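PDB 2HPS: coelenterazine-binding protein with bound coelenterazine from Renilla muelleri, which binds the luciferin coelenterazine and probably lets it react with luciferase and oxygen only when calcium is bound. Local coordinates for residues E34-I39 / Q59-V64; M99-S104 / D166-L171; Q103-Y108 / I155-F160. One frame throughout, in Å; residues are numbered along the deposited sequence. Where two conformers were deposited one is given.

Contact 1. Residues E34-I39 / Q59-V64; sequences EDYELI and QEFLRV. With CTZ (c2-hydroxy-coelenterazine), chain B.
Tyr36 and Phe61 carry this contact, and both also touch the bound coelenterazine. Phe61 CD2 sits over one face of the Tyr36 ring, displaced toward the rim, and lies 3.6 Å from Tyr36 CE2. The two side chains cross at about a right angle. Their ring planes are inclined at 49°, so the pair is an oblique aromatic contact. The backbone O of Phe61 meets the edge of the Tyr36 ring in its plane, 3.3 Å from Tyr36 CD2. Val64 CG1 adds a contact with the phenol end, 3.5 Å from Tyr36 OH.

Ile39 packs on the same Phe61 ring. Its CG2 touches Phe61 CE2 at 3.5 Å and also reaches C10 of the ligand. CG1 is anti to the carbonyl carbon (chi1 -66°), which leaves CG2 for Phe61 and starts the other branch to the ligand's phenol ring, where Ile39 CD1 lies 3.7 Å from C16. The ligand hydroxyl O17 lies at the edge of the Tyr36 ring, near its plane. Tyr36 OH and O17 share a hydrogen bond of 2.6 Å.

The two segments belong to helices 33-47 and 51-68, the outgoing helix of the first EF-hand and the incoming helix of the second. They run roughly antiparallel here, at 145°, with axes 9.2 Å apart. No hydrogen bond joins the segments, so the interface between them is held by packing.

Farther from the ligand, Glu37 CG lies against Leu62 CD2 at 3.8 Å. The carboxylate of Glu37 forms a salt bridge with Arg58 of the facing helix. Tyr36 OH has further hydrogen-bonding partners in Arg19 and Gln103. With O17, three partners surround the phenol oxygen, which probably restricts its movement. Ala40 and Ile43, farther along helix 33-47, also pack on Phe61.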
loop_
_atom_site.group_PDB
_atom_site.type_symbol
_atom_site.label_atom_id
_atom_site.label_comp_id
_atom_site.label_asym_id
_atom_site.label_seq_id
_atom_site.Cartn_x
_atom_site.Cartn_y
_atom_site.Cartn_z
ATOM N N GLU A 34 -13.558 6.544 6.189
ATOM C CA GLU A 34 -13.088 6.216 7.538
ATOM C C GLU A 34 -12.374 4.869 7.621
ATOM O O GLU A 34 -11.501 4.705 8.447
ATOM C CB GLU A 34 -14.180 6.329 8.613
ATOM C CG GLU A 34 -15.393 5.477 8.393
ATOM C CD GLU A 34 -16.515 6.246 7.714
ATOM O OE1 GLU A 34 -17.652 6.192 8.251
ATOM O OE2 GLU A 34 -16.267 6.906 6.663
ATOM N N ASP A 35 -12.750 3.916 6.764
ATOM C CA ASP A 35 -12.005 2.646 6.648
ATOM C C ASP A 35 -10.537 2.916 6.271
ATOM O O ASP A 35 -9.611 2.264 6.777
ATOM C CB ASP A 35 -12.639 1.732 5.590
ATOM C CG ASP A 35 -14.055 1.263 5.959
ATOM O OD1 ASP A 35 -14.394 1.154 7.157
ATOM O OD2 ASP A 35 -14.826 0.970 5.016
ATOM N N TYR A 36 -10.337 3.872 5.371
ATOM C CA TYR A 36 -8.990 4.259 4.961
ATOM C C TYR A 36 -8.228 4.950 6.107
ATOM O O TYR A 36 -7.062 4.646 6.378
ATOM C CB TYR A 36 -9.064 5.106 3.682
ATOM C CG TYR A 36 -7.862 4.939 2.770
ATOM C CD1 TYR A 36 -7.419 3.658 2.383
ATOM C CD2 TYR A 36 -7.186 6.059 2.268
ATOM C CE1 TYR A 36 -6.306 3.508 1.543
ATOM C CE2 TYR A 36 -6.089 5.917 1.427
ATOM C CZ TYR A 36 -5.650 4.646 1.075
ATOM O OH TYR A 36 -4.556 4.538 0.235
ATOM N N GLU A 37 -8.911 5.851 6.817
ATOM C CA GLU A 37 -8.346 6.518 7.993
ATOM C C GLU A 37 -7.950 5.523 9.074
ATOM O O GLU A 37 -7.001 5.751 9.797
ATOM C CB GLU A 37 -9.357 7.507 8.585
ATOM C CG GLU A 37 -9.739 8.665 7.671
ATOM C CD GLU A 37 -10.679 9.644 8.354
ATOM O OE1 GLU A 37 -10.176 10.458 9.152
ATOM O OE2 GLU A 37 -11.908 9.600 8.095
ATOM N N LEU A 38 -8.681 4.412 9.182
ATOM C CA LEU A 38 -8.330 3.395 10.165
ATOM C C LEU A 38 -6.909 2.871 9.954
ATOM O O LEU A 38 -6.185 2.628 10.914
ATOM C CB LEU A 38 -9.330 2.236 10.122
ATOM C CG LEU A 38 -9.061 1.031 11.041
ATOM C CD1 LEU A 38 -9.025 1.417 12.513
ATOM C CD2 LEU A 38 -10.124 -0.070 10.781
ATOM N N ILE A 39 -6.536 2.674 8.692
ATOM C CA ILE A 39 -5.165 2.266 8.353
ATOM C C ILE A 39 -4.147 3.293 8.864
ATOM O O ILE A 39 -3.172 2.933 9.530
ATOM C CB ILE A 39 -5.025 2.032 6.840
ATOM C CG1 ILE A 39 -5.888 0.834 6.454
ATOM C CG2 ILE A 39 -3.536 1.809 6.455
ATOM C CD1 ILE A 39 -6.075 0.648 4.980
ATOM N N GLN A 59 -3.500 13.024 6.931
ATOM C CA GLN A 59 -3.749 13.933 5.830
ATOM C C GLN A 59 -3.326 13.332 4.481
ATOM O O GLN A 59 -4.009 13.527 3.478
ATOM C CB GLN A 59 -3.060 15.277 6.085
ATOM C CG GLN A 59 -3.773 16.106 7.163
ATOM C CD GLN A 59 -5.203 16.482 6.781
ATOM O OE1 GLN A 59 -5.496 16.768 5.618
ATOM N NE2 GLN A 59 -6.103 16.477 7.767
ATOM N N GLU A 60 -2.232 12.572 4.484
ATOM C CA GLU A 60 -1.779 11.966 3.225
ATOM C C GLU A 60 -2.772 10.889 2.813
ATOM O O GLU A 60 -3.162 10.815 1.638
ATOM C CB GLU A 60 -0.346 11.421 3.316
ATOM C CG GLU A 60 0.180 10.810 1.988
ATOM C CD GLU A 60 0.214 11.783 0.780
ATOM O OE1 GLU A 60 -0.003 13.025 0.907
ATOM O OE2 GLU A 60 0.455 11.290 -0.344
ATOM N N PHE A 61 -3.218 10.084 3.775
ATOM C CA PHE A 61 -4.277 9.114 3.472
ATOM C C PHE A 61 -5.562 9.759 2.955
ATOM O O PHE A 61 -6.201 9.235 2.047
ATOM C CB PHE A 61 -4.547 8.182 4.657
ATOM C CG PHE A 61 -3.630 6.986 4.688
ATOM C CD1 PHE A 61 -2.276 7.143 4.973
ATOM C CD2 PHE A 61 -4.123 5.713 4.402
ATOM C CE1 PHE A 61 -1.399 6.020 4.979
ATOM C CE2 PHE A 61 -3.275 4.601 4.394
ATOM C CZ PHE A 61 -1.911 4.752 4.694
ATOM N N LEU A 62 -5.942 10.908 3.518
ATOM C CA LEU A 62 -7.132 11.598 3.035
ATOM C C LEU A 62 -6.939 12.105 1.615
ATOM O O LEU A 62 -7.857 12.054 0.807
ATOM C CB LEU A 62 -7.508 12.759 3.967
ATOM C CG LEU A 62 -8.013 12.365 5.355
ATOM C CD1 LEU A 62 -8.172 13.647 6.181
ATOM C CD2 LEU A 62 -9.314 11.567 5.310
ATOM N N ARG A 63 -5.734 12.584 1.309
ATOM C CA ARG A 63 -5.421 13.078 -0.029
ATOM C C ARG A 63 -5.594 11.969 -1.077
ATOM O O ARG A 63 -6.204 12.171 -2.138
ATOM C CB ARG A 63 -3.996 13.645 -0.060
ATOM C CG ARG A 63 -3.706 14.457 -1.353
ATOM C CD ARG A 63 -2.255 14.974 -1.336
ATOM N NE ARG A 63 -1.294 13.894 -1.564
ATOM C CZ ARG A 63 -0.985 13.408 -2.764
ATOM N NH1 ARG A 63 -1.556 13.901 -3.860
ATOM N NH2 ARG A 63 -0.116 12.412 -2.866
ATOM N N VAL A 64 -5.048 10.798 -0.762
ATOM C CA VAL A 64 -5.200 9.601 -1.595
ATOM C C VAL A 64 -6.668 9.133 -1.608
ATOM O O VAL A 64 -7.183 8.797 -2.667
ATOM C CB VAL A 64 -4.194 8.502 -1.179
ATOM C CG1 VAL A 64 -4.381 7.224 -2.002
ATOM C CG2 VAL A 64 -2.764 9.027 -1.354
HETATM N N1 CTZ B . -0.621 -2.211 3.184
HETATM C C2 CTZ B . -1.766 -2.118 3.913
HETATM C C3 CTZ B . -2.173 -3.517 4.058
HETATM N N4 CTZ B . -1.308 -4.334 3.464
HETATM C C5 CTZ B . -1.286 -5.678 3.341
HETATM C C6 CTZ B . -0.243 -6.267 2.621
HETATM N N7 CTZ B . 0.732 -5.516 2.065
HETATM C C8 CTZ B . 0.744 -4.170 2.180
HETATM C C9 CTZ B . -0.370 -3.535 2.922
HETATM C C10 CTZ B . -2.421 -0.851 4.410
HETATM C C11 CTZ B . -2.819 -0.064 3.187
HETATM C C12 CTZ B . -2.177 1.141 2.906
HETATM C C13 CTZ B . -2.509 1.884 1.781
HETATM C C14 CTZ B . -3.511 1.401 0.933
HETATM C C15 CTZ B . -4.157 0.185 1.201
HETATM C C16 CTZ B . -3.810 -0.554 2.335
HETATM O O17 CTZ B . -3.836 2.122 -0.169
HETATM O O18 CTZ B . -3.230 -3.940 4.670
HETATM C C19 CTZ B . -0.189 -7.741 2.505
HETATM C C20 CTZ B . -1.349 -8.511 2.395
HETATM C C21 CTZ B . -1.262 -9.898 2.300
HETATM C C22 CTZ B . -0.009 -10.527 2.333
HETATM C C23 CTZ B . 1.151 -9.776 2.458
HETATM C C24 CTZ B . 1.063 -8.381 2.548
HETATM O O25 CTZ B . 0.043 -11.884 2.246
HETATM C C26 CTZ B . 1.807 -3.289 1.549
HETATM C C27 CTZ B . 2.985 -3.199 2.484
HETATM C C28 CTZ B . 3.337 -1.997 3.096
HETATM C C29 CTZ B . 4.440 -1.962 3.950
HETATM C C30 CTZ B . 5.171 -3.134 4.197
HETATM C C31 CTZ B . 4.826 -4.332 3.573
HETATM C C32 CTZ B . 3.731 -4.362 2.707
#

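Contact 2. Residues M99-S104 / D166-L171; sequences MAVIQS and DFLFGL
Leu168, Ala100 and Phe169 provide most of the surface buried here. The total is small, 155 Å² with both sides summed. Leu168 turns its CD1 methyl to the backbone of the other segment, 3.7 Å from the O of Ala100. The same methyl lies 4.3 Å from Val101 CG1. CD1 is anti to CA (chi2 178°), which extends this branch away from its own backbone and across the contact.

Ala100 uses its single methyl. Ala100 CB meets the far end of the Phe169 ring at CZ, 3.6 Å away. It approaches at the edge, near the ring plane, and does not cover a face. Val101 CG1 comes to the same edge more loosely, 4.4 Å from Phe169 CE2. One face of the Phe169 ring carries CB of its own neighbour Leu168, 4.0 Å above the plane and toward the rim. The ring is therefore packed at its edge by one segment and on a face by the other.

Ala100 and Val101 are the middle residues of a type I beta turn from Met99 to Ile102. The turn leads from helix 95-99 into helix 102-111, the incoming helix of the third EF-hand. Leu168 and Phe169 lie in the last turn of helix 157-169, the outgoing helix of the fourth. Gly170 is the first residue to depart from helical geometry. Leu89 of helix 78-91 touches Ala100, Leu168 and Phe169, and joins a third helix to the cluster. Lys97 makes a cation-pi interaction with Phe169.

The side chain of Leu168 is about 7 Å from the bound coelenterazine. No hydrogen bond or salt bridge links the two segments. Apart from the Ala100 carbonyl oxygen against the Leu168 methyl, the contacts are carbon on carbon, consistent with an association that rests on burial.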
loop_
_atom_site.group_PDB
_atom_site.type_symbol
_atom_site.label_atom_id
_atom_site.label_comp_id
_atom_site.label_asym_id
_atom_site.label_seq_id
_atom_site.Cartn_x
_atom_site.Cartn_y
_atom_site.Cartn_z
HETATM N N MSE A 99 4.897 12.146 -6.452
HETATM C CA MSE A 99 3.931 12.418 -5.397
HETATM C C MSE A 99 3.179 11.150 -5.024
HETATM O O MSE A 99 2.797 10.973 -3.864
HETATM C CB MSE A 99 2.945 13.507 -5.815
HETATM C CG MSE A 99 3.519 14.892 -5.758
HETATM SE SE MSE A 99 4.152 15.370 -3.943
HETATM C CE MSE A 99 2.813 14.709 -2.898
ATOM N N ALA A 100 2.974 10.266 -6.008
ATOM C CA ALA A 100 2.207 9.027 -5.780
ATOM C C ALA A 100 2.847 8.032 -4.813
ATOM O O ALA A 100 2.154 7.162 -4.257
ATOM C CB ALA A 100 1.910 8.343 -7.094
ATOM N N VAL A 101 4.161 8.150 -4.605
ATOM C CA VAL A 101 4.852 7.212 -3.704
ATOM C C VAL A 101 5.101 7.768 -2.308
ATOM O O VAL A 101 5.622 7.078 -1.428
ATOM C CB VAL A 101 6.163 6.677 -4.322
ATOM C CG1 VAL A 101 5.856 5.994 -5.662
ATOM C CG2 VAL A 101 7.204 7.799 -4.491
ATOM N N ILE A 102 4.724 9.030 -2.111
ATOM C CA ILE A 102 4.868 9.673 -0.809
ATOM C C ILE A 102 4.202 8.889 0.325
ATOM O O ILE A 102 4.789 8.708 1.394
ATOM C CB ILE A 102 4.403 11.159 -0.906
ATOM C CG1 ILE A 102 5.376 11.937 -1.805
ATOM C CG2 ILE A 102 4.210 11.786 0.462
ATOM C CD1 ILE A 102 6.798 12.163 -1.206
ATOM N N GLN A 103 2.996 8.387 0.085
ATOM C CA GLN A 103 2.307 7.576 1.067
ATOM C C GLN A 103 3.145 6.357 1.486
ATOM O O GLN A 103 3.285 6.055 2.680
ATOM C CB GLN A 103 0.977 7.136 0.471
ATOM C CG GLN A 103 -0.003 6.557 1.435
ATOM C CD GLN A 103 -1.257 6.079 0.709
ATOM O OE1 GLN A 103 -1.258 5.885 -0.517
ATOM N NE2 GLN A 103 -2.332 5.909 1.456
ATOM N N SER A 104 3.728 5.669 0.504
ATOM C CA SER A 104 4.521 4.486 0.786
ATOM C C SER A 104 5.818 4.841 1.510
ATOM O O SER A 104 6.288 4.078 2.335
ATOM C CB SER A 104 4.820 3.728 -0.504
ATOM O OG SER A 104 3.644 3.110 -1.016
ATOM N N ASP A 166 6.742 -0.639 -8.916
ATOM C CA ASP A 166 6.300 -1.725 -9.772
ATOM C C ASP A 166 4.825 -2.067 -9.495
ATOM O O ASP A 166 4.033 -2.254 -10.427
ATOM C CB ASP A 166 7.206 -2.901 -9.378
ATOM C CG ASP A 166 6.952 -4.149 -10.167
ATOM O OD1 ASP A 166 6.087 -4.145 -11.075
ATOM O OD2 ASP A 166 7.656 -5.138 -9.858
ATOM N N PHE A 167 4.458 -2.097 -8.222
ATOM C CA PHE A 167 3.060 -2.361 -7.872
ATOM C C PHE A 167 2.136 -1.255 -8.389
ATOM O O PHE A 167 1.121 -1.538 -9.012
ATOM C CB PHE A 167 2.901 -2.524 -6.375
ATOM C CG PHE A 167 1.501 -2.930 -5.974
ATOM C CD1 PHE A 167 1.114 -4.266 -6.049
ATOM C CD2 PHE A 167 0.573 -1.983 -5.560
ATOM C CE1 PHE A 167 -0.185 -4.662 -5.705
ATOM C CE2 PHE A 167 -0.741 -2.370 -5.207
ATOM C CZ PHE A 167 -1.114 -3.709 -5.268
ATOM N N LEU A 168 2.496 0.003 -8.134
ATOM C CA LEU A 168 1.596 1.115 -8.463
ATOM C C LEU A 168 1.480 1.431 -9.954
ATOM O O LEU A 168 0.399 1.821 -10.413
ATOM C CB LEU A 168 1.993 2.377 -7.676
ATOM C CG LEU A 168 1.710 2.368 -6.170
ATOM C CD1 LEU A 168 2.221 3.694 -5.600
ATOM C CD2 LEU A 168 0.224 2.157 -5.841
ATOM N N PHE A 169 2.564 1.264 -10.714
ATOM C CA PHE A 169 2.597 1.688 -12.110
ATOM C C PHE A 169 2.862 0.600 -13.142
ATOM O O PHE A 169 2.728 0.852 -14.348
ATOM C CB PHE A 169 3.632 2.816 -12.304
ATOM C CG PHE A 169 3.360 4.009 -11.451
ATOM C CD1 PHE A 169 2.264 4.813 -11.700
ATOM C CD2 PHE A 169 4.202 4.325 -10.383
ATOM C CE1 PHE A 169 2.007 5.921 -10.903
ATOM C CE2 PHE A 169 3.947 5.422 -9.584
ATOM C CZ PHE A 169 2.847 6.217 -9.840
ATOM N N GLY A 170 3.252 -0.586 -12.680
ATOM C CA GLY A 170 3.601 -1.686 -13.576
ATOM C C GLY A 170 2.405 -2.189 -14.365
ATOM O O GLY A 170 1.327 -2.364 -13.808
ATOM N N LEU A 171 2.607 -2.399 -15.663
ATOM C CA LEU A 171 1.561 -2.937 -16.541
ATOM C C LEU A 171 1.788 -4.415 -16.798
ATOM O O LEU A 171 0.887 -5.111 -17.286
ATOM C CB LEU A 171 1.548 -2.202 -17.876
ATOM C CG LEU A 171 1.238 -0.706 -17.816
ATOM C CD1 LEU A 171 1.280 -0.100 -19.212
ATOM C CD2 LEU A 171 -0.082 -0.456 -17.156
#

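Contact 3. Residues Q103-Y108 / I155-F160; sequences QSLIMY and ISRDEF. With CTZ (c2-hydroxy-coelenterazine), chain B.
The paired third and fourth EF-hands meet here, where helix 102-111 packs against strand 154-156 and the start of helix 157-169. Tyr108 is the main bridge. Its CG is anti to the backbone N (chi1 -174°), which sends the ring across to the other segment. Its OH donates a hydrogen bond of 2.7 Å to Ile155 O, which lies at the ring edge, in plane.

Arg157 CA lies over one face of the Tyr108 ring, displaced toward the rim. It makes a CH-pi contact at 3.9 Å from the ring centroid, 25° off the normal. Tyr108 CD1 in turn lies over a face of the Phe160 ring, 3.5 Å from Phe160 CG. The ring planes are 47° apart, and the two side chains slide past each other in opposite directions. Phe160 CE2 also reaches Ser104 O, at 3.5 Å. The Phe160 ring meets the ligand with its edge, CZ 3.8 Å from C29 of coelenterazine. The methyl of selenomethionine Met107 reaches C28 of the same benzyl ring.

A capping box starts helix 157-169. Ser156 OG accepts from Glu159 N, and Ser156 N donates to Glu159 OE1 at 2.9 Å. Glu159 OE2 is hydrogen-bonded to Asn150, another residue of the same loop.

Glu159 is a probable calcium ligand, and Tyr108 lies close to Asp112 of the other loop. No metal occupies either loop here. Ile155 pairs through its backbone with Val119, the short antiparallel strand pairing typical of coupled EF-hand loops.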
loop_
_atom_site.group_PDB
_atom_site.type_symbol
_atom_site.label_atom_id
_atom_site.label_comp_id
_atom_site.label_asym_id
_atom_site.label_seq_id
_atom_site.Cartn_x
_atom_site.Cartn_y
_atom_site.Cartn_z
ATOM N N GLN A 103 2.996 8.387 0.085
ATOM C CA GLN A 103 2.307 7.576 1.067
ATOM C C GLN A 103 3.145 6.357 1.486
ATOM O O GLN A 103 3.285 6.055 2.680
ATOM C CB GLN A 103 0.977 7.136 0.471
ATOM C CG GLN A 103 -0.003 6.557 1.435
ATOM C CD GLN A 103 -1.257 6.079 0.709
ATOM O OE1 GLN A 103 -1.258 5.885 -0.517
ATOM N NE2 GLN A 103 -2.332 5.909 1.456
ATOM N N SER A 104 3.728 5.669 0.504
ATOM C CA SER A 104 4.521 4.486 0.786
ATOM C C SER A 104 5.818 4.841 1.510
ATOM O O SER A 104 6.288 4.078 2.335
ATOM C CB SER A 104 4.820 3.728 -0.504
ATOM O OG SER A 104 3.644 3.110 -1.016
ATOM N N LEU A 105 6.408 5.991 1.174
ATOM C CA LEU A 105 7.626 6.450 1.856
ATOM C C LEU A 105 7.358 6.857 3.307
ATOM O O LEU A 105 8.207 6.643 4.192
ATOM C CB LEU A 105 8.290 7.592 1.074
ATOM C CG LEU A 105 8.953 7.136 -0.240
ATOM C CD1 LEU A 105 9.450 8.313 -1.083
ATOM C CD2 LEU A 105 10.090 6.115 0.011
ATOM N N ILE A 106 6.178 7.430 3.559
ATOM C CA ILE A 106 5.732 7.650 4.944
ATOM C C ILE A 106 5.654 6.320 5.692
ATOM O O ILE A 106 6.192 6.196 6.806
ATOM C CB ILE A 106 4.390 8.417 5.014
ATOM C CG1 ILE A 106 4.600 9.858 4.535
ATOM C CG2 ILE A 106 3.776 8.362 6.445
ATOM C CD1 ILE A 106 3.334 10.700 4.587
HETATM N N MSE A 107 5.030 5.313 5.071
HETATM C CA MSE A 107 4.967 3.988 5.680
HETATM C C MSE A 107 6.345 3.399 5.905
HETATM O O MSE A 107 6.605 2.841 6.961
HETATM C CB MSE A 107 4.099 3.041 4.869
HETATM C CG MSE A 107 2.691 3.558 4.761
HETATM SE SE MSE A 107 1.548 2.312 3.769
HETATM C CE MSE A 107 1.610 1.133 4.637
ATOM N N TYR A 108 7.242 3.544 4.928
ATOM C CA TYR A 108 8.594 3.013 5.107
ATOM C C TYR A 108 9.267 3.635 6.334
ATOM O O TYR A 108 9.877 2.917 7.146
ATOM C CB TYR A 108 9.462 3.180 3.842
ATOM C CG TYR A 108 10.807 2.496 4.003
ATOM C CD1 TYR A 108 10.976 1.165 3.634
ATOM C CD2 TYR A 108 11.883 3.162 4.598
ATOM C CE1 TYR A 108 12.202 0.511 3.811
ATOM C CE2 TYR A 108 13.117 2.526 4.789
ATOM C CZ TYR A 108 13.269 1.204 4.387
ATOM O OH TYR A 108 14.467 0.548 4.570
ATOM N N ILE A 155 15.631 -4.848 4.063
ATOM C CA ILE A 155 15.196 -4.165 2.859
ATOM C C ILE A 155 15.533 -2.675 2.982
ATOM O O ILE A 155 15.127 -2.018 3.951
ATOM C CB ILE A 155 13.670 -4.311 2.614
ATOM C CG1 ILE A 155 13.268 -5.797 2.535
ATOM C CG2 ILE A 155 13.281 -3.590 1.307
ATOM C CD1 ILE A 155 11.756 -6.062 2.781
ATOM N N SER A 156 16.285 -2.183 2.001
ATOM C CA SER A 156 16.682 -0.781 1.961
ATOM C C SER A 156 15.513 0.080 1.480
ATOM O O SER A 156 14.549 -0.424 0.876
ATOM C CB SER A 156 17.896 -0.573 1.048
ATOM O OG SER A 156 17.550 -0.651 -0.330
ATOM N N ARG A 157 15.609 1.378 1.744
ATOM C CA ARG A 157 14.604 2.309 1.250
ATOM C C ARG A 157 14.458 2.232 -0.278
ATOM O O ARG A 157 13.344 2.130 -0.791
ATOM C CB ARG A 157 14.953 3.729 1.682
ATOM C CG ARG A 157 13.819 4.735 1.390
ATOM C CD ARG A 157 14.236 6.148 1.746
ATOM N NE ARG A 157 14.544 6.326 3.170
ATOM C CZ ARG A 157 15.764 6.568 3.645
ATOM N NH1 ARG A 157 16.798 6.624 2.815
ATOM N NH2 ARG A 157 15.963 6.746 4.944
ATOM N N ASP A 158 15.580 2.259 -1.002
ATOM C CA ASP A 158 15.564 2.180 -2.464
ATOM C C ASP A 158 14.947 0.866 -2.957
ATOM O O ASP A 158 14.206 0.850 -3.950
ATOM C CB ASP A 158 16.987 2.309 -3.026
ATOM C CG ASP A 158 17.524 3.721 -2.950
ATOM O OD1 ASP A 158 16.716 4.676 -2.855
ATOM O OD2 ASP A 158 18.771 3.881 -2.988
ATOM N N GLU A 159 15.251 -0.235 -2.270
ATOM C CA GLU A 159 14.689 -1.534 -2.669
ATOM C C GLU A 159 13.162 -1.531 -2.475
ATOM O O GLU A 159 12.403 -2.010 -3.333
ATOM C CB GLU A 159 15.324 -2.668 -1.862
ATOM C CG GLU A 159 16.760 -2.990 -2.280
ATOM C CD GLU A 159 17.560 -3.728 -1.205
ATOM O OE1 GLU A 159 17.012 -4.044 -0.127
ATOM O OE2 GLU A 159 18.762 -3.995 -1.453
ATOM N N PHE A 160 12.720 -0.978 -1.357
ATOM C CA PHE A 160 11.286 -0.866 -1.073
ATOM C C PHE A 160 10.606 -0.037 -2.165
ATOM O O PHE A 160 9.555 -0.426 -2.697
ATOM C CB PHE A 160 11.075 -0.253 0.305
ATOM C CG PHE A 160 9.634 -0.243 0.767
ATOM C CD1 PHE A 160 9.040 -1.405 1.244
ATOM C CD2 PHE A 160 8.889 0.952 0.749
ATOM C CE1 PHE A 160 7.698 -1.394 1.701
ATOM C CE2 PHE A 160 7.547 0.968 1.199
ATOM C CZ PHE A 160 6.969 -0.210 1.675
HETATM N N1 CTZ B . -0.621 -2.211 3.184
HETATM C C2 CTZ B . -1.766 -2.118 3.913
HETATM C C3 CTZ B . -2.173 -3.517 4.058
HETATM N N4 CTZ B . -1.308 -4.334 3.464
HETATM C C5 CTZ B . -1.286 -5.678 3.341
HETATM C C6 CTZ B . -0.243 -6.267 2.621
HETATM N N7 CTZ B . 0.732 -5.516 2.065
HETATM C C8 CTZ B . 0.744 -4.170 2.180
HETATM C C9 CTZ B . -0.370 -3.535 2.922
HETATM C C10 CTZ B . -2.421 -0.851 4.410
HETATM C C11 CTZ B . -2.819 -0.064 3.187
HETATM C C12 CTZ B . -2.177 1.141 2.906
HETATM C C13 CTZ B . -2.509 1.884 1.781
HETATM C C14 CTZ B . -3.511 1.401 0.933
HETATM C C15 CTZ B . -4.157 0.185 1.201
HETATM C C16 CTZ B . -3.810 -0.554 2.335
HETATM O O17 CTZ B . -3.836 2.122 -0.169
HETATM O O18 CTZ B . -3.230 -3.940 4.670
HETATM C C19 CTZ B . -0.189 -7.741 2.505
HETATM C C20 CTZ B . -1.349 -8.511 2.395
HETATM C C21 CTZ B . -1.262 -9.898 2.300
HETATM C C22 CTZ B . -0.009 -10.527 2.333
HETATM C C23 CTZ B . 1.151 -9.776 2.458
HETATM C C24 CTZ B . 1.063 -8.381 2.548
HETATM O O25 CTZ B . 0.043 -11.884 2.246
HETATM C C26 CTZ B . 1.807 -3.289 1.549
HETATM C C27 CTZ B . 2.985 -3.199 2.484
HETATM C C28 CTZ B . 3.337 -1.997 3.096
HETATM C C29 CTZ B . 4.440 -1.962 3.950
HETATM C C30 CTZ B . 5.171 -3.134 4.197
HETATM C C31 CTZ B . 4.826 -4.332 3.573
HETATM C C32 CTZ B . 3.731 -4.362 2.707
HETATM O O HOH W 1 11.301 7.147 3.391
#

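In the fold
Helices 33-47 and 51-68 come first along the chain, and contact 1 closes the short helical turn-back between them. It is complete before the other two begin. Contact 2 starts in the turn before helix 102-111, and contact 3 on the helix itself. Each closes a long excursion through the third and fourth EF-hand regions. The touching residues of contact 3 (104-108 with 155-160) fall between those of contact 2 (100-101 with 168-169), so contact 3 nests within contact 2. Helix 102-111 packs through Gln103 on Phe61 and Val64 of contact 1, which ties the first two EF-hands to the last two. Contacts 1 and 3 both touch coelenterazine.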